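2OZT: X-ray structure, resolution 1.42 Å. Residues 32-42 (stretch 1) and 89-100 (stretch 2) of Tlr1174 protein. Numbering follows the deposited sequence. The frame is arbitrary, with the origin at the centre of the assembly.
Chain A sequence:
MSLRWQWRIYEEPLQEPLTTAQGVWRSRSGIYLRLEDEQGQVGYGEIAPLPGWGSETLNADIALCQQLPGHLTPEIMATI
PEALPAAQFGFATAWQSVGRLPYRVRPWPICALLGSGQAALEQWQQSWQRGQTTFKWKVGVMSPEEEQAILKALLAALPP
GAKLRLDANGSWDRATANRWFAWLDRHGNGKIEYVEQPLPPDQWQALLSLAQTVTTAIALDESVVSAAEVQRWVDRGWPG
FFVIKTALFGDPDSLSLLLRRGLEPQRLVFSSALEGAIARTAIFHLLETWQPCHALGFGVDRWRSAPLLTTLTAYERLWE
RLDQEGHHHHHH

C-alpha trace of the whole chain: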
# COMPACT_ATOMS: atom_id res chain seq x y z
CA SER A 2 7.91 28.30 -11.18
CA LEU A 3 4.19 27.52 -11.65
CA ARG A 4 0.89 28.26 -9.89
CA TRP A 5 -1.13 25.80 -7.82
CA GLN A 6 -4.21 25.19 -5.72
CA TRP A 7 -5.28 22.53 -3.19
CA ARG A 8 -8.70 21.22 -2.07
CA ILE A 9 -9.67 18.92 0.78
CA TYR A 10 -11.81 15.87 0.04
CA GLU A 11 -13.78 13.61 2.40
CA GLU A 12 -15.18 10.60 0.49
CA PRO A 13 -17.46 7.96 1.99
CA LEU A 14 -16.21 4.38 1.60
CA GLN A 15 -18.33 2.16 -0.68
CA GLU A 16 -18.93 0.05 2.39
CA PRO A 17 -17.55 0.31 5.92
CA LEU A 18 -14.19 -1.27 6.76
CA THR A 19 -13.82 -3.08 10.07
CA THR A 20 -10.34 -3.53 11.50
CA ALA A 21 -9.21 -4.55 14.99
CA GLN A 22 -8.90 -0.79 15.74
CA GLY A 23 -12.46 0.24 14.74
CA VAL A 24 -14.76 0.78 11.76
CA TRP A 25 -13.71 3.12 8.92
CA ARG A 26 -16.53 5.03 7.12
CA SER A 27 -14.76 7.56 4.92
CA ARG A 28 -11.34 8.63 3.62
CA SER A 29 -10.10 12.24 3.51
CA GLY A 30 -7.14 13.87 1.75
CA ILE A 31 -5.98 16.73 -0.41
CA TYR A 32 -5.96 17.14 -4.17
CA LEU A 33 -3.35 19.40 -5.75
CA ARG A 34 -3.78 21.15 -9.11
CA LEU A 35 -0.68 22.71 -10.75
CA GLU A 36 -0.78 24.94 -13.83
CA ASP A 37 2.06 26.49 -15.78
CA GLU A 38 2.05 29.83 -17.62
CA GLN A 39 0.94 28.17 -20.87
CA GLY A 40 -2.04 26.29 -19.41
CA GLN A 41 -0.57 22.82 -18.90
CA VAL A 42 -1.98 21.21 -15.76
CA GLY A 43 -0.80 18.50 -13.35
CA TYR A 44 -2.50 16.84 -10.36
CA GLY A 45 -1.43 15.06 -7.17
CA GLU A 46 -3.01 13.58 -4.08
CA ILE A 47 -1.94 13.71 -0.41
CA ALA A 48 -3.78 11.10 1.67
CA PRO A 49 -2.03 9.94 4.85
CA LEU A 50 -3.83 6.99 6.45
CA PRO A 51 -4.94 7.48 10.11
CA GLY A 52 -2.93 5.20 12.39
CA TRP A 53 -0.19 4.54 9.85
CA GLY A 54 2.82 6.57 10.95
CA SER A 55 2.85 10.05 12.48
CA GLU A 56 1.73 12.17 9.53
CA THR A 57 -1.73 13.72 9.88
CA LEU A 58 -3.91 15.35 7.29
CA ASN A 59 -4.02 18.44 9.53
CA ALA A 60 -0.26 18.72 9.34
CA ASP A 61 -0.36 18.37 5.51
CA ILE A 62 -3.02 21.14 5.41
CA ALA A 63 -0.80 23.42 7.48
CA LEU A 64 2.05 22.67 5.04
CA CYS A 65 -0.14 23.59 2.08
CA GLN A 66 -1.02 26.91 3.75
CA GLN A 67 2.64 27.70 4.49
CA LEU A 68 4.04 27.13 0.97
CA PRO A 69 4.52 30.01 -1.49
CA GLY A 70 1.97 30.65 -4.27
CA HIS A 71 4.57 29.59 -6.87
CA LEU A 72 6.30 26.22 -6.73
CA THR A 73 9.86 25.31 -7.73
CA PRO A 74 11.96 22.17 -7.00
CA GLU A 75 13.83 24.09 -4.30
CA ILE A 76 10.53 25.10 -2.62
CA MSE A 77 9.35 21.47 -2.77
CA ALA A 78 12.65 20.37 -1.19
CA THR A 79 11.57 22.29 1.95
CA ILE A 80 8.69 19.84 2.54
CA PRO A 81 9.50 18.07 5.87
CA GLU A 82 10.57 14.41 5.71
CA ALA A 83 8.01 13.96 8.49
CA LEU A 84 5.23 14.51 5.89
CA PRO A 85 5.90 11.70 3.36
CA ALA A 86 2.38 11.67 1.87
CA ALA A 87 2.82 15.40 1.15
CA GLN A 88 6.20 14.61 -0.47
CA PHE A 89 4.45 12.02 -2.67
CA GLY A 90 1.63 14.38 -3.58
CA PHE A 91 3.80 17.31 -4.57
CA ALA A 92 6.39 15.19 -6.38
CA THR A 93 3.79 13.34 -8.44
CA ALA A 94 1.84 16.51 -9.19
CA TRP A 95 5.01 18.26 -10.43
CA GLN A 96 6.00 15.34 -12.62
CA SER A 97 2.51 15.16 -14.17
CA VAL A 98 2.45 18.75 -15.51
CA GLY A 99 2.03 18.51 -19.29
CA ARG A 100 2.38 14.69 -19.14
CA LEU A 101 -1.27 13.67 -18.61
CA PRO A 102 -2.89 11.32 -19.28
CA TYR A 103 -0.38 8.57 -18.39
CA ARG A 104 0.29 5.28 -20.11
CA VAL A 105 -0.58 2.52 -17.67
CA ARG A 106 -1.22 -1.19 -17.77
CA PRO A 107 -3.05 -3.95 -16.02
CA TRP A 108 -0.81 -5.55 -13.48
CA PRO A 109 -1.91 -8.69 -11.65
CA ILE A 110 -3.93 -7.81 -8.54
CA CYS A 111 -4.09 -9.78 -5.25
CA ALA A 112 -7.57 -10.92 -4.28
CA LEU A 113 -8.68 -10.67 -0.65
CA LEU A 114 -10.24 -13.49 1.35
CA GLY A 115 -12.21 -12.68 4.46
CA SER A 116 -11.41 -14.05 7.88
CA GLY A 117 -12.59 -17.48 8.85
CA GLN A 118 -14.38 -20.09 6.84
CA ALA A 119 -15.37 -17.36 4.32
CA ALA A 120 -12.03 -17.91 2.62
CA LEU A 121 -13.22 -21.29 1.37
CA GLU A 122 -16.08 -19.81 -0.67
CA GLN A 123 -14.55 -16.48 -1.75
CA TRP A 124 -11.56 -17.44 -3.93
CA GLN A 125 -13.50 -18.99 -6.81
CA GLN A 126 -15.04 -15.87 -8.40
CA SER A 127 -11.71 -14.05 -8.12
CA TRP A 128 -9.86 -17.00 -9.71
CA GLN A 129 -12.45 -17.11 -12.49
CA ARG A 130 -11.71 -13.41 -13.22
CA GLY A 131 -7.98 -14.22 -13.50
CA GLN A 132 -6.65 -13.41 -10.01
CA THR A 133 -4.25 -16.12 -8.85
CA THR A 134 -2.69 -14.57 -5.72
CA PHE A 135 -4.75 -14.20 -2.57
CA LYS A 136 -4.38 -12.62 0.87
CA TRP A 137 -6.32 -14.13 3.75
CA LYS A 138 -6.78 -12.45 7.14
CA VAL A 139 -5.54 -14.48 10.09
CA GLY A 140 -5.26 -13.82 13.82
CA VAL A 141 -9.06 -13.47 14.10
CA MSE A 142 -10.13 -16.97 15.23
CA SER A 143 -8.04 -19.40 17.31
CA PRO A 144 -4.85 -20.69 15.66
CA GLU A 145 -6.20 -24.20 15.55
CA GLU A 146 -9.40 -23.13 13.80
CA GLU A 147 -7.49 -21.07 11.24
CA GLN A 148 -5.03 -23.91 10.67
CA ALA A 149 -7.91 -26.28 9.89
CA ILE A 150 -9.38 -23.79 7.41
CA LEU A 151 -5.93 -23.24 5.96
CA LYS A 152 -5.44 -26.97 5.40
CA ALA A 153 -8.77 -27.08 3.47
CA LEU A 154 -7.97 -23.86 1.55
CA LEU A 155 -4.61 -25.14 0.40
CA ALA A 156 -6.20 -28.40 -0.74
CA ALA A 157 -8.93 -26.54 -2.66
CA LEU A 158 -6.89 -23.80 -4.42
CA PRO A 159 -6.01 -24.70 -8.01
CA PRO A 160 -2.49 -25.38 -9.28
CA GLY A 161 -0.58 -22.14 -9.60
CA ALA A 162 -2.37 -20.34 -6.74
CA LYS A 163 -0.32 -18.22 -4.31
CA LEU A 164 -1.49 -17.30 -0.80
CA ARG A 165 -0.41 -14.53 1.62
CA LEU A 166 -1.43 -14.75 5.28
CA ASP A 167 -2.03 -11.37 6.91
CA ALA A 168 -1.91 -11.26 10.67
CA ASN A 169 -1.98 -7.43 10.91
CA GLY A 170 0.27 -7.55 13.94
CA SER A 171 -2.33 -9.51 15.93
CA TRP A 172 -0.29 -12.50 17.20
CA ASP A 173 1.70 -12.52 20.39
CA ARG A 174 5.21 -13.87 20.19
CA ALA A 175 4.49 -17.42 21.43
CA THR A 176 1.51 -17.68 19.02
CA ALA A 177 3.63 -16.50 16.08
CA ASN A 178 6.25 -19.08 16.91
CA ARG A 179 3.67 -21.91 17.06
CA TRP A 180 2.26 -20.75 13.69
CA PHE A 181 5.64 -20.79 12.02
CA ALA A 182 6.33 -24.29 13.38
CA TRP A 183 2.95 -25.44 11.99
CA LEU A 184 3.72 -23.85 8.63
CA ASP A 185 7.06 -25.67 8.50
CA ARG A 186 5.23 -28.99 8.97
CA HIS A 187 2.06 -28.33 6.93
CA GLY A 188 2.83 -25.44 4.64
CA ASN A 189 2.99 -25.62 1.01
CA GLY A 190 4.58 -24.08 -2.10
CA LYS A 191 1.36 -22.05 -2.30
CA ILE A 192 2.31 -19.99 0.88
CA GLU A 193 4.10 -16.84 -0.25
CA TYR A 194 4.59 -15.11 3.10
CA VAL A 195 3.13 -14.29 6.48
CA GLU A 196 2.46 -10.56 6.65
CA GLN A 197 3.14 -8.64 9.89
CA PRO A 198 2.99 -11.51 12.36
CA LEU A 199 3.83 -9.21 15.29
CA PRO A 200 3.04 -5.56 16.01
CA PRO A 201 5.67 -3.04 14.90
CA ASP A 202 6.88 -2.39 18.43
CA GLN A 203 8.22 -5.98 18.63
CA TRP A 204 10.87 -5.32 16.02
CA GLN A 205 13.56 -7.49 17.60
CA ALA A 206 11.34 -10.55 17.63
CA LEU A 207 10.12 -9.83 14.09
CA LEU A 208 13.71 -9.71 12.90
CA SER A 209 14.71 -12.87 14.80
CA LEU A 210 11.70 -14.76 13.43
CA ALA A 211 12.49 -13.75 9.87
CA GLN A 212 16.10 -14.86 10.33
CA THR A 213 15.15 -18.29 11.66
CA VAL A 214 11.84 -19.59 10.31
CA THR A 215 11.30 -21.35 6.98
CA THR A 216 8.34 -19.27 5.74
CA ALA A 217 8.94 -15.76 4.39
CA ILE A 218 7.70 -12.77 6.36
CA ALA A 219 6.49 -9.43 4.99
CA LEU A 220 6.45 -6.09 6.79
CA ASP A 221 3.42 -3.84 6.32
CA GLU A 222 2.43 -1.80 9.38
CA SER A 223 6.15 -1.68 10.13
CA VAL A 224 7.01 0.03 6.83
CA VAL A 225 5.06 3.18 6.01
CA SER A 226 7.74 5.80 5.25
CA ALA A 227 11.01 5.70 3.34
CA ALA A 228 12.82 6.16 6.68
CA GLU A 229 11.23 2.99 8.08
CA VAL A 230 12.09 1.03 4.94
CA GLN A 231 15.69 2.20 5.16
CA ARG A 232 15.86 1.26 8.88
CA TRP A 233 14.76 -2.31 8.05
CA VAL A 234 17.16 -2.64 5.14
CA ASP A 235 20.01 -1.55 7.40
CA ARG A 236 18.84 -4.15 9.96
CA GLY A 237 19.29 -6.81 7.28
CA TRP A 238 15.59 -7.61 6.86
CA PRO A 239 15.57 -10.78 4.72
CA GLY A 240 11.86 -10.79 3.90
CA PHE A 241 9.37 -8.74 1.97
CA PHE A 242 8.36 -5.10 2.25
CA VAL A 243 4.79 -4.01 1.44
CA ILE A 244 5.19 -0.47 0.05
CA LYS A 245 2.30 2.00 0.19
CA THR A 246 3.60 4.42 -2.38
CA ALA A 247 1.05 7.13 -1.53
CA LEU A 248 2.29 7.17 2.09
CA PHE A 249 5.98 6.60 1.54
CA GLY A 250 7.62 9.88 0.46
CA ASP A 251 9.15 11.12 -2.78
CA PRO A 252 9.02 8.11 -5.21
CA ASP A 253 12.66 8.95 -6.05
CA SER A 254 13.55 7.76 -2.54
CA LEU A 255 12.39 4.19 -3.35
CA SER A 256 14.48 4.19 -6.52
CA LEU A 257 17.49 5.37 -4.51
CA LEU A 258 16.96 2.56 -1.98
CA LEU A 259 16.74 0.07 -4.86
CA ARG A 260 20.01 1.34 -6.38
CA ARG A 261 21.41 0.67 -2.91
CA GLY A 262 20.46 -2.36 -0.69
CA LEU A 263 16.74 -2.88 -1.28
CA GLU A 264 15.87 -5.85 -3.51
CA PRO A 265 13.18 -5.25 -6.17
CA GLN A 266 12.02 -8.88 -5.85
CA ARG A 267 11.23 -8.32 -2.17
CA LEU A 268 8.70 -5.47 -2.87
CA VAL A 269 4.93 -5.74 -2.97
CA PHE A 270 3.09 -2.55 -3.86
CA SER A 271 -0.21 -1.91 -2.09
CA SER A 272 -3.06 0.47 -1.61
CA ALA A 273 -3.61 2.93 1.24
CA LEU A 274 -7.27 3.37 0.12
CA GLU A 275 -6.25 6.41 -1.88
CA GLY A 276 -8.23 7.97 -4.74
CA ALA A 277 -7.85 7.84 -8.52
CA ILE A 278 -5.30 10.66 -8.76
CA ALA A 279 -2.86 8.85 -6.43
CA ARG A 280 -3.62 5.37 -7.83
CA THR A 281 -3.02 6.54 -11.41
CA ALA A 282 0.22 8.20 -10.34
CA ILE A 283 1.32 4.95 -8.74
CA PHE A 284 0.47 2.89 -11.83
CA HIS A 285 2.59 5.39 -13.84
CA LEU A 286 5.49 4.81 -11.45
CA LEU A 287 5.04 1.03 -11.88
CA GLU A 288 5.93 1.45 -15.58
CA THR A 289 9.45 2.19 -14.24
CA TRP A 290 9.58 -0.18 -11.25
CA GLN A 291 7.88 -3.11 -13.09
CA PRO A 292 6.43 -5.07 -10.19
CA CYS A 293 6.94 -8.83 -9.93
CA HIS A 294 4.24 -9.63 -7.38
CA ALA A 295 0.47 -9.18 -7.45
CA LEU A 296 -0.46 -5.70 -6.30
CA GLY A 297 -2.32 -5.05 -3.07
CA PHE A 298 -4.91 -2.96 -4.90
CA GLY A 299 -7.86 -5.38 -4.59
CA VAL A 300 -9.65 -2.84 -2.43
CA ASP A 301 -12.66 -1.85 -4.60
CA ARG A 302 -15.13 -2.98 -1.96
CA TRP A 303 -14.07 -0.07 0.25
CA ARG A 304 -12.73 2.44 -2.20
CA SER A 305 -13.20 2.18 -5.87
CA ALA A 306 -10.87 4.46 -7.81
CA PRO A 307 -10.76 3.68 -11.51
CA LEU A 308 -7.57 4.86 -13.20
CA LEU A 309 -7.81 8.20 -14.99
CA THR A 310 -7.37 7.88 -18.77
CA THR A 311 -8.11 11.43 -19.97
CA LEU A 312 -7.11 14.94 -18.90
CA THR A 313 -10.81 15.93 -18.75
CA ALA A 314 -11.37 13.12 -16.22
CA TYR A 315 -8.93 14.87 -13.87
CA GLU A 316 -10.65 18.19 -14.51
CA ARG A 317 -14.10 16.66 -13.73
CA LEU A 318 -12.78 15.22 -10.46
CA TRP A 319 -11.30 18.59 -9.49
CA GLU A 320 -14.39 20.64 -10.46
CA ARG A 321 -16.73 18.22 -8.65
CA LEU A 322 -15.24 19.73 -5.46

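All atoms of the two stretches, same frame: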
# COMPACT_ATOMS: atom_id res chain seq x y z
N TYR A 32 -6.37 17.13 -2.74
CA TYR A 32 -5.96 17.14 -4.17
C TYR A 32 -5.23 18.42 -4.50
O TYR A 32 -5.63 19.50 -4.07
CB TYR A 32 -7.16 17.03 -5.09
CG TYR A 32 -7.92 15.74 -4.95
CD1 TYR A 32 -7.26 14.52 -4.95
CD2 TYR A 32 -9.31 15.73 -4.83
CE1 TYR A 32 -7.93 13.34 -4.80
CE2 TYR A 32 -10.01 14.52 -4.69
CZ TYR A 32 -9.31 13.34 -4.72
OH TYR A 32 -9.99 12.14 -4.58
N LEU A 33 -4.15 18.27 -5.28
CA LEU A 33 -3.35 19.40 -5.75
C LEU A 33 -3.58 19.56 -7.24
O LEU A 33 -3.61 18.58 -7.96
CB LEU A 33 -1.86 19.11 -5.61
CG LEU A 33 -1.39 18.83 -4.19
CD1 LEU A 33 0.07 18.39 -4.17
CD2 LEU A 33 -1.57 20.00 -3.25
N ARG A 34 -3.70 20.82 -7.67
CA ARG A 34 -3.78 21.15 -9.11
C ARG A 34 -2.74 22.20 -9.44
O ARG A 34 -2.78 23.27 -8.85
CB ARG A 34 -5.18 21.64 -9.44
CG ARG A 34 -5.35 21.99 -10.96
CD ARG A 34 -6.72 22.57 -11.21
NE ARG A 34 -7.05 22.81 -12.64
CZ ARG A 34 -6.69 23.90 -13.32
NH1 ARG A 34 -5.93 24.84 -12.79
NH2 ARG A 34 -7.06 23.99 -14.60
N LEU A 35 -1.84 21.88 -10.39
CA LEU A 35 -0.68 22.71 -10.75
C LEU A 35 -0.92 23.19 -12.17
O LEU A 35 -1.44 22.46 -12.97
CB LEU A 35 0.59 21.86 -10.69
CG LEU A 35 1.31 21.82 -9.34
CD1 LEU A 35 0.40 21.29 -8.21
CD2 LEU A 35 2.60 21.00 -9.45
N GLU A 36 -0.61 24.46 -12.45
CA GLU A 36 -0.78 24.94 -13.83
C GLU A 36 0.37 25.85 -14.18
O GLU A 36 0.70 26.76 -13.43
CB GLU A 36 -2.12 25.64 -13.97
CG GLU A 36 -2.44 26.11 -15.44
CD GLU A 36 -3.82 26.71 -15.61
OE1 GLU A 36 -4.70 26.54 -14.75
OE2 GLU A 36 -4.06 27.37 -16.66
N ASP A 37 0.98 25.60 -15.34
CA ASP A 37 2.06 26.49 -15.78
C ASP A 37 1.52 27.67 -16.60
O ASP A 37 0.32 27.77 -16.88
CB ASP A 37 3.19 25.72 -16.50
CG ASP A 37 2.76 25.12 -17.83
OD1 ASP A 37 1.72 25.51 -18.43
OD2 ASP A 37 3.48 24.22 -18.36
N GLU A 38 2.43 28.57 -16.96
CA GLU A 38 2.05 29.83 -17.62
C GLU A 38 1.26 29.56 -18.90
O GLU A 38 0.34 30.32 -19.22
CB GLU A 38 3.30 30.68 -17.91
CG GLU A 38 3.11 31.70 -19.07
CD GLU A 38 2.54 33.05 -18.64
OE1 GLU A 38 3.34 34.01 -18.46
OE2 GLU A 38 1.29 33.18 -18.53
N GLN A 39 1.61 28.51 -19.62
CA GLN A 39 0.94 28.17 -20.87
C GLN A 39 -0.46 27.56 -20.70
O GLN A 39 -1.29 27.65 -21.60
CB GLN A 39 1.82 27.23 -21.68
CG GLN A 39 1.25 26.91 -23.04
CD GLN A 39 2.06 25.84 -23.70
OE1 GLN A 39 3.15 26.12 -24.23
NE2 GLN A 39 1.55 24.60 -23.70
N GLY A 40 -0.75 26.95 -19.56
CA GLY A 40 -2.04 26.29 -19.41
C GLY A 40 -1.95 24.79 -19.22
O GLY A 40 -2.97 24.09 -19.19
N GLN A 41 -0.73 24.28 -19.13
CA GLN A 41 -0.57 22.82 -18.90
C GLN A 41 -0.86 22.58 -17.43
O GLN A 41 -0.54 23.43 -16.62
CB GLN A 41 0.82 22.34 -19.21
CG GLN A 41 1.16 22.52 -20.71
CD GLN A 41 2.52 22.02 -20.99
OE1 GLN A 41 2.70 21.05 -21.72
NE2 GLN A 41 3.51 22.66 -20.41
N VAL A 42 -1.48 21.44 -17.13
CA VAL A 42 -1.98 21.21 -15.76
C VAL A 42 -1.44 19.87 -15.26
O VAL A 42 -1.23 18.95 -16.05
CB VAL A 42 -3.49 21.20 -15.73
CG1 VAL A 42 -4.01 20.83 -14.33
CG2 VAL A 42 -4.03 22.58 -16.03
N PHE A 89 4.97 12.77 -1.53
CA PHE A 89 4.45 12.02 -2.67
C PHE A 89 3.51 12.88 -3.50
O PHE A 89 3.62 12.95 -4.74
CB PHE A 89 3.68 10.78 -2.17
CG PHE A 89 2.81 10.13 -3.21
CD1 PHE A 89 3.31 9.19 -4.09
CD2 PHE A 89 1.46 10.49 -3.35
CE1 PHE A 89 2.51 8.55 -5.02
CE2 PHE A 89 0.64 9.87 -4.30
CZ PHE A 89 1.15 8.90 -5.15
N GLY A 90 2.60 13.58 -2.82
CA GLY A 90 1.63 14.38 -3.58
C GLY A 90 2.26 15.48 -4.42
O GLY A 90 1.91 15.60 -5.61
N PHE A 91 3.17 16.23 -3.80
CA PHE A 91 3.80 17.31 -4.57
C PHE A 91 4.71 16.77 -5.65
O PHE A 91 4.71 17.30 -6.75
CB PHE A 91 4.53 18.24 -3.64
CG PHE A 91 3.62 19.26 -2.99
CD1 PHE A 91 3.22 20.40 -3.73
CD2 PHE A 91 3.08 19.04 -1.71
CE1 PHE A 91 2.37 21.36 -3.16
CE2 PHE A 91 2.21 19.96 -1.14
CZ PHE A 91 1.87 21.12 -1.87
N ALA A 92 5.47 15.72 -5.38
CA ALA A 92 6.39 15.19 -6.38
C ALA A 92 5.65 14.65 -7.58
O ALA A 92 6.00 14.93 -8.75
CB ALA A 92 7.30 14.13 -5.77
N THR A 93 4.59 13.90 -7.35
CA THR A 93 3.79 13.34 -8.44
C THR A 93 3.01 14.42 -9.22
O THR A 93 2.88 14.34 -10.44
CB THR A 93 2.88 12.15 -7.97
OG1 THR A 93 2.00 12.61 -6.95
CG2 THR A 93 3.72 10.95 -7.41
N ALA A 94 2.51 15.42 -8.51
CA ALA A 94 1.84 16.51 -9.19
C ALA A 94 2.83 17.20 -10.12
O ALA A 94 2.49 17.46 -11.28
CB ALA A 94 1.29 17.50 -8.15
N TRP A 95 4.00 17.53 -9.60
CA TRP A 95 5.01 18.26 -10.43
C TRP A 95 5.33 17.45 -11.68
O TRP A 95 5.37 17.97 -12.80
CB TRP A 95 6.28 18.46 -9.62
CG TRP A 95 7.31 19.34 -10.30
CD1 TRP A 95 8.41 18.92 -11.00
CD2 TRP A 95 7.36 20.76 -10.30
NE1 TRP A 95 9.13 20.01 -11.45
CE2 TRP A 95 8.50 21.15 -11.04
CE3 TRP A 95 6.53 21.76 -9.75
CZ2 TRP A 95 8.84 22.50 -11.24
CZ3 TRP A 95 6.89 23.12 -9.96
CH2 TRP A 95 8.02 23.46 -10.70
N GLN A 96 5.56 16.16 -11.49
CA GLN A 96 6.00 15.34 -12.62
C GLN A 96 4.90 15.17 -13.65
O GLN A 96 5.20 14.96 -14.84
CB GLN A 96 6.50 14.00 -12.10
CG GLN A 96 7.84 14.10 -11.33
CD GLN A 96 9.00 14.75 -12.14
OE1 GLN A 96 9.13 14.54 -13.34
NE2 GLN A 96 9.83 15.53 -11.46
N SER A 97 3.64 15.30 -13.24
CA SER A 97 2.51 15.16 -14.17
C SER A 97 2.24 16.36 -15.08
O SER A 97 1.50 16.18 -16.04
CB SER A 97 1.21 14.80 -13.43
OG SER A 97 0.67 15.94 -12.72
N VAL A 98 2.79 17.53 -14.75
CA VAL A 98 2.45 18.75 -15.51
C VAL A 98 2.84 18.57 -16.97
O VAL A 98 4.03 18.38 -17.27
CB VAL A 98 3.11 20.00 -14.93
CG1 VAL A 98 2.85 21.25 -15.82
CG2 VAL A 98 2.59 20.31 -13.50
N GLY A 99 1.84 18.65 -17.84
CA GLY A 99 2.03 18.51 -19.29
C GLY A 99 2.34 17.09 -19.72
O GLY A 99 2.74 16.86 -20.88
N ARG A 100 2.12 16.12 -18.83
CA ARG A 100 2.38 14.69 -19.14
C ARG A 100 1.13 13.81 -19.04
O ARG A 100 1.20 12.59 -19.25
CB ARG A 100 3.52 14.15 -18.26
CG ARG A 100 4.87 14.81 -18.51
CD ARG A 100 6.01 14.07 -17.81
NE ARG A 100 7.33 14.68 -18.02
CZ ARG A 100 7.90 15.58 -17.22
NH1 ARG A 100 7.29 16.02 -16.13
NH2 ARG A 100 9.10 16.07 -17.52
O HOH W 1 -0.85 17.34 -18.14

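No direct hydrogen bond joins these two stretches; apart from one bridging water, strand and helix are held together by apolar packing, and its most striking element is a methyl group set almost squarely on an aromatic ring. Leu33 CD1 lies 3.6 Å from the centroid of the six-membered ring of Phe91, only 6° off the ring normal, a CH-pi contact in which a weakly polarised C-H group meets the electron-rich face.

Strand 32-36 and helix 89-97 run in broadly the same direction, their axes 34° apart and 8.5 Å at closest approach. Strand alternation decides which residues take part. Leu33 and Leu35 point toward the helix, whereas Arg34 and Glu36 point away, where Arg34 NH1 and Glu36 OE1 form a salt bridge of 2.9 Å along their own face of the strand.

The helix meets the leucines with small residues and with aromatic rings. At Gly90 the leucine meets the backbone itself, Leu33 CD1 lying 3.6 Å from Gly90 O; a CB here would point toward the strand and stand 3.8 Å from Leu33 CD1, so this contact does not by itself call for glycine. Ala94, whose CB points toward the strand, offers a methyl to both leucines: its CB is 4.3 Å from Leu33 CD1 and 3.9 Å from Leu35 CD1. One turn further, Leu35 CB packs on Val98 CG2 at 3.8 Å, while Leu35 CD2 lies 4.0 Å from Trp95 CE3, approaching the indole obliquely. Trp95 starts away from the strand, yet its large ring still reaches this leucine.

Beyond the strand, a type I turn from Asp37 to Gly40 reverses the chain. Gly40 adopts a phi of 116°, at which a CB would jam against the preceding carbonyl oxygen. Asp37 braces the turn by accepting hydrogen bonds from Gln41 N to its OD1 (2.8 Å) and from Gln41 NE2 to its OD2 (2.6 Å). With its amide nitrogen engaged in this way, Gln41 places OE1 3.6 Å from Gly99 CA. Gly99 suits the spot twice over: its phi is positive, and a CB there would come within 2.6 Å of Gln41 OE1, a clash.

At this end the backbones draw closest, with Gln41 CA 5.0 Å from Gly99 CA and Val42 CA 5.1 Å from Val98 CA. The side chain of Val42 points away, so its contact is made through the backbone, with Val42 O 3.7 Å from Val98 CA. Water 1 provides the polar link, donating to Val42 O at 2.7 Å and, weakly, to Ser97 O at 3.4 Å, thereby tying together two carbonyls that cannot bond to each other.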